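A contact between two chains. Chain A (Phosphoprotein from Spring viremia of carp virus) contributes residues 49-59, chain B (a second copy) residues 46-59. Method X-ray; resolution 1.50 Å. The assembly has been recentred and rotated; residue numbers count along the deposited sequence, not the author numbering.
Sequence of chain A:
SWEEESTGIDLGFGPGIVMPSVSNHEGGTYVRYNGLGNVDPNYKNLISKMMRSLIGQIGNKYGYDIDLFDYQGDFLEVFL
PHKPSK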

# COMPACT_ATOMS: atom_id res chain seq x y z
N LYS A 49 -4.34 0.77 -6.84
CA LYS A 49 -5.60 1.31 -6.34
C LYS A 49 -5.66 1.27 -4.82
O LYS A 49 -6.19 2.19 -4.19
N MSE A 50 -5.10 0.23 -4.22
CA MSE A 50 -5.03 0.15 -2.76
C MSE A 50 -4.11 1.24 -2.21
O MSE A 50 -4.44 1.90 -1.23
N MSE A 51 -2.95 1.43 -2.85
CA MSE A 51 -2.05 2.50 -2.42
C MSE A 51 -2.73 3.85 -2.55
O MSE A 51 -2.65 4.67 -1.63
N ARG A 52 -3.40 4.10 -3.67
CA ARG A 52 -4.05 5.39 -3.85
C ARG A 52 -5.11 5.64 -2.79
O ARG A 52 -5.21 6.75 -2.24
N SER A 53 -5.88 4.60 -2.45
CA SER A 53 -6.90 4.73 -1.41
C SER A 53 -6.25 5.01 -0.06
O SER A 53 -6.67 5.92 0.67
N LEU A 54 -5.21 4.26 0.28
CA LEU A 54 -4.58 4.41 1.59
C LEU A 54 -3.93 5.78 1.73
O LEU A 54 -4.09 6.44 2.77
N ILE A 55 -3.18 6.24 0.72
CA ILE A 55 -2.55 7.55 0.87
C ILE A 55 -3.60 8.66 0.90
O ILE A 55 -3.37 9.73 1.47
N GLY A 56 -4.76 8.43 0.28
CA GLY A 56 -5.85 9.39 0.41
C GLY A 56 -6.35 9.49 1.84
O GLY A 56 -6.59 10.59 2.36
N GLN A 57 -6.51 8.35 2.51
CA GLN A 57 -6.95 8.34 3.90
C GLN A 57 -5.90 8.96 4.80
O GLN A 57 -6.22 9.74 5.70
N ILE A 58 -4.63 8.64 4.55
CA ILE A 58 -3.55 9.17 5.39
C ILE A 58 -3.39 10.67 5.17
O ILE A 58 -3.26 11.44 6.13
N GLY A 59 -3.39 11.11 3.91
CA GLY A 59 -3.24 12.54 3.64
C GLY A 59 -4.40 13.35 4.18
O GLY A 59 -4.21 14.47 4.67
N LEU B 46 2.83 -10.12 -1.57
CA LEU B 46 3.30 -8.88 -2.17
C LEU B 46 2.46 -7.69 -1.74
O LEU B 46 3.00 -6.61 -1.45
N ILE B 47 1.13 -7.84 -1.70
CA ILE B 47 0.28 -6.73 -1.27
C ILE B 47 0.64 -6.31 0.15
O ILE B 47 0.77 -5.11 0.45
N SER B 48 0.80 -7.29 1.03
CA SER B 48 1.10 -6.98 2.43
C SER B 48 2.46 -6.29 2.56
O SER B 48 2.59 -5.29 3.28
N LYS B 49 3.47 -6.79 1.85
CA LYS B 49 4.81 -6.21 1.93
C LYS B 49 4.86 -4.80 1.34
O LYS B 49 5.58 -3.93 1.85
N MSE B 50 4.13 -4.57 0.26
CA MSE B 50 4.07 -3.24 -0.33
C MSE B 50 3.40 -2.26 0.60
O MSE B 50 3.91 -1.15 0.81
N MSE B 51 2.25 -2.64 1.17
CA MSE B 51 1.58 -1.74 2.12
C MSE B 51 2.42 -1.48 3.35
O MSE B 51 2.49 -0.33 3.81
N ARG B 52 3.11 -2.52 3.85
CA ARG B 52 3.96 -2.33 5.02
C ARG B 52 5.11 -1.36 4.72
O ARG B 52 5.44 -0.48 5.53
N SER B 53 5.74 -1.51 3.55
CA SER B 53 6.81 -0.60 3.19
C SER B 53 6.29 0.83 3.05
O SER B 53 6.88 1.78 3.58
N LEU B 54 5.16 1.01 2.36
CA LEU B 54 4.60 2.34 2.16
C LEU B 54 4.33 3.05 3.49
O LEU B 54 4.71 4.22 3.67
N ILE B 55 3.66 2.37 4.42
CA ILE B 55 3.36 3.05 5.68
C ILE B 55 4.63 3.29 6.49
O ILE B 55 4.70 4.26 7.26
N GLY B 56 5.66 2.47 6.30
CA GLY B 56 6.93 2.75 6.96
C GLY B 56 7.60 3.99 6.41
O GLY B 56 8.20 4.78 7.15
N GLN B 57 7.49 4.21 5.10
CA GLN B 57 8.06 5.40 4.50
C GLN B 57 7.29 6.64 4.92
O GLN B 57 7.89 7.68 5.21
N ILE B 58 5.96 6.55 4.97
CA ILE B 58 5.17 7.70 5.38
C ILE B 58 5.42 8.02 6.85
O ILE B 58 5.56 9.19 7.23
N GLY B 59 5.49 6.97 7.69
CA GLY B 59 5.81 7.18 9.10
C GLY B 59 7.19 7.79 9.30
O GLY B 59 7.37 8.68 10.13

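What fills the centre of the contact? The two helices run roughly parallel, their directions 31° apart and their axes 10.9 Å apart at closest approach, a gap wide enough for side chains to meet from both sides. Leu A54 and Leu B54 both point toward the partner helix with the same rotamer, chi1 t and chi2 p, and their CD2 atoms lie 4.4 Å apart. Each also reaches the partner's isoleucine: Leu A54 CD2 is 3.8 Å from Ile B55 CG2, and Ile A55 CG2 is 3.9 Å from Leu B54 CD2. Both isoleucines at 55 leave their backbones sideways, with chi1 p and chi2 t.

How do the selenomethionines pack beside the leucines? Here the copies differ. Met A51 is m, t, p, whereas Met B51 has chi1 and chi2 both m, with chi3 at 134°. Met B51 starts sideways, but its end comes nearer the partner, placing CE 3.5 Å from Met A51 CG and 3.7 Å from Met A50 CB. Met A51 SE in turn lies 3.7 Å from Met B50 CE.

What closes the two ends of the apolar strip? Toward the C-terminal side, Ile A58 and Ile B58 point toward each other's helix, both m, t, and their CD1 atoms meet at 3.8 Å. At the other end, Met A50, with chi1 m and chi2 t, brings CE within 3.8 Å of Ile B47 CG2.

Where is the polar edge? No hydrogen bond crosses between the stretches, so the contact rests on apolar packing, with 528 Å² buried in total. The side chains of Lys A49, Arg A52 and Ser B48 start away from the partner and remain more than 8 Å from it. Ser A53 OG and Ser B53 OG find hydrogen-bond partners elsewhere in the structure.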

# COMPACT_ATOMS: atom_id res chain seq x y z
CB LYS A 49 -6.77 0.54 -6.96
CG LYS A 49 -7.02 0.90 -8.41
CD LYS A 49 -8.43 0.54 -8.82
CE LYS A 49 -8.70 0.94 -10.26
NZ LYS A 49 -8.25 2.34 -10.53
CB MSE A 50 -4.58 -1.23 -2.33
CG MSE A 50 -5.59 -2.31 -2.68
SE MSE A 50 -5.12 -4.03 -1.89
CE MSE A 50 -4.61 -3.39 -0.11
CB MSE A 51 -0.75 2.46 -3.23
CG MSE A 51 0.07 1.24 -2.93
SE MSE A 51 1.68 1.12 -4.03
CE MSE A 51 2.39 2.84 -3.61
CB ARG A 52 -4.64 5.48 -5.26
CG ARG A 52 -5.13 6.86 -5.63
CD ARG A 52 -5.75 6.89 -7.01
NE ARG A 52 -4.85 6.46 -8.08
CZ ARG A 52 -3.93 7.25 -8.64
NH1 ARG A 52 -3.75 8.50 -8.22
NH2 ARG A 52 -3.17 6.78 -9.62
CB SER A 53 -7.75 3.45 -1.34
OG SER A 53 -8.39 3.31 -0.08
CB LEU A 54 -3.56 3.30 1.81
CG LEU A 54 -2.88 3.32 3.17
CD1 LEU A 54 -3.88 3.29 4.33
CD2 LEU A 54 -1.94 2.13 3.28
CB ILE A 55 -1.49 7.81 -0.24
CG1 ILE A 55 -2.16 8.01 -1.60
CG2 ILE A 55 -0.48 6.69 -0.28
CD1 ILE A 55 -1.17 8.26 -2.77
CB GLN A 57 -7.24 6.91 4.34
CG GLN A 57 -8.39 6.26 3.60
CD GLN A 57 -9.73 6.86 3.96
OE1 GLN A 57 -9.89 7.50 5.00
NE2 GLN A 57 -10.72 6.65 3.09
CB ILE A 58 -2.24 8.42 5.12
CG1 ILE A 58 -2.34 6.97 5.60
CG2 ILE A 58 -1.04 9.18 5.73
CD1 ILE A 58 -1.17 6.06 5.16
CB LEU B 46 3.30 -9.00 -3.70
CG LEU B 46 3.76 -7.75 -4.47
CD1 LEU B 46 5.21 -7.42 -4.13
CD2 LEU B 46 3.60 -7.92 -5.99
CB ILE B 47 -1.20 -7.12 -1.38
CG1 ILE B 47 -1.64 -7.18 -2.84
CG2 ILE B 47 -2.07 -6.13 -0.59
CD1 ILE B 47 -2.92 -7.96 -3.07
CB SER B 48 1.05 -8.26 3.26
OG SER B 48 1.19 -7.98 4.65
CB LYS B 49 5.82 -7.12 1.23
CG LYS B 49 6.00 -8.46 1.89
CD LYS B 49 6.71 -8.33 3.22
CE LYS B 49 6.97 -9.70 3.84
NZ LYS B 49 8.05 -10.42 3.11
CB MSE B 50 3.31 -3.29 -1.66
CG MSE B 50 4.10 -3.80 -2.86
SE MSE B 50 5.29 -2.47 -3.65
CE MSE B 50 4.56 -0.84 -2.86
CB MSE B 51 0.20 -2.25 2.54
CG MSE B 51 -0.75 -2.54 1.42
SE MSE B 51 -1.25 -0.91 0.45
CE MSE B 51 -1.01 -1.65 -1.32
CB ARG B 52 4.52 -3.66 5.50
CG ARG B 52 5.05 -3.60 6.93
CD ARG B 52 5.40 -4.99 7.48
NE ARG B 52 4.24 -5.88 7.60
CZ ARG B 52 3.41 -5.90 8.65
NH1 ARG B 52 3.59 -5.06 9.66
NH2 ARG B 52 2.40 -6.75 8.67
CB SER B 53 7.45 -1.08 1.89
OG SER B 53 8.43 -0.14 1.48
CB LEU B 54 3.30 2.23 1.34
CG LEU B 54 2.51 3.51 1.16
CD1 LEU B 54 3.34 4.56 0.44
CD2 LEU B 54 1.22 3.21 0.39
CB ILE B 55 2.31 2.30 6.52
CG1 ILE B 55 2.81 0.94 6.98
CG2 ILE B 55 0.99 2.18 5.74
CD1 ILE B 55 1.87 0.26 7.95
CB GLN B 57 8.06 5.25 2.97
CG GLN B 57 8.88 4.04 2.51
CD GLN B 57 10.33 4.16 2.96
OE1 GLN B 57 10.84 3.32 3.71
NE2 GLN B 57 10.97 5.21 2.53
CB ILE B 58 3.67 7.46 5.09
CG1 ILE B 58 3.44 7.35 3.59
CG2 ILE B 58 2.81 8.57 5.70
CD1 ILE B 58 2.04 6.85 3.20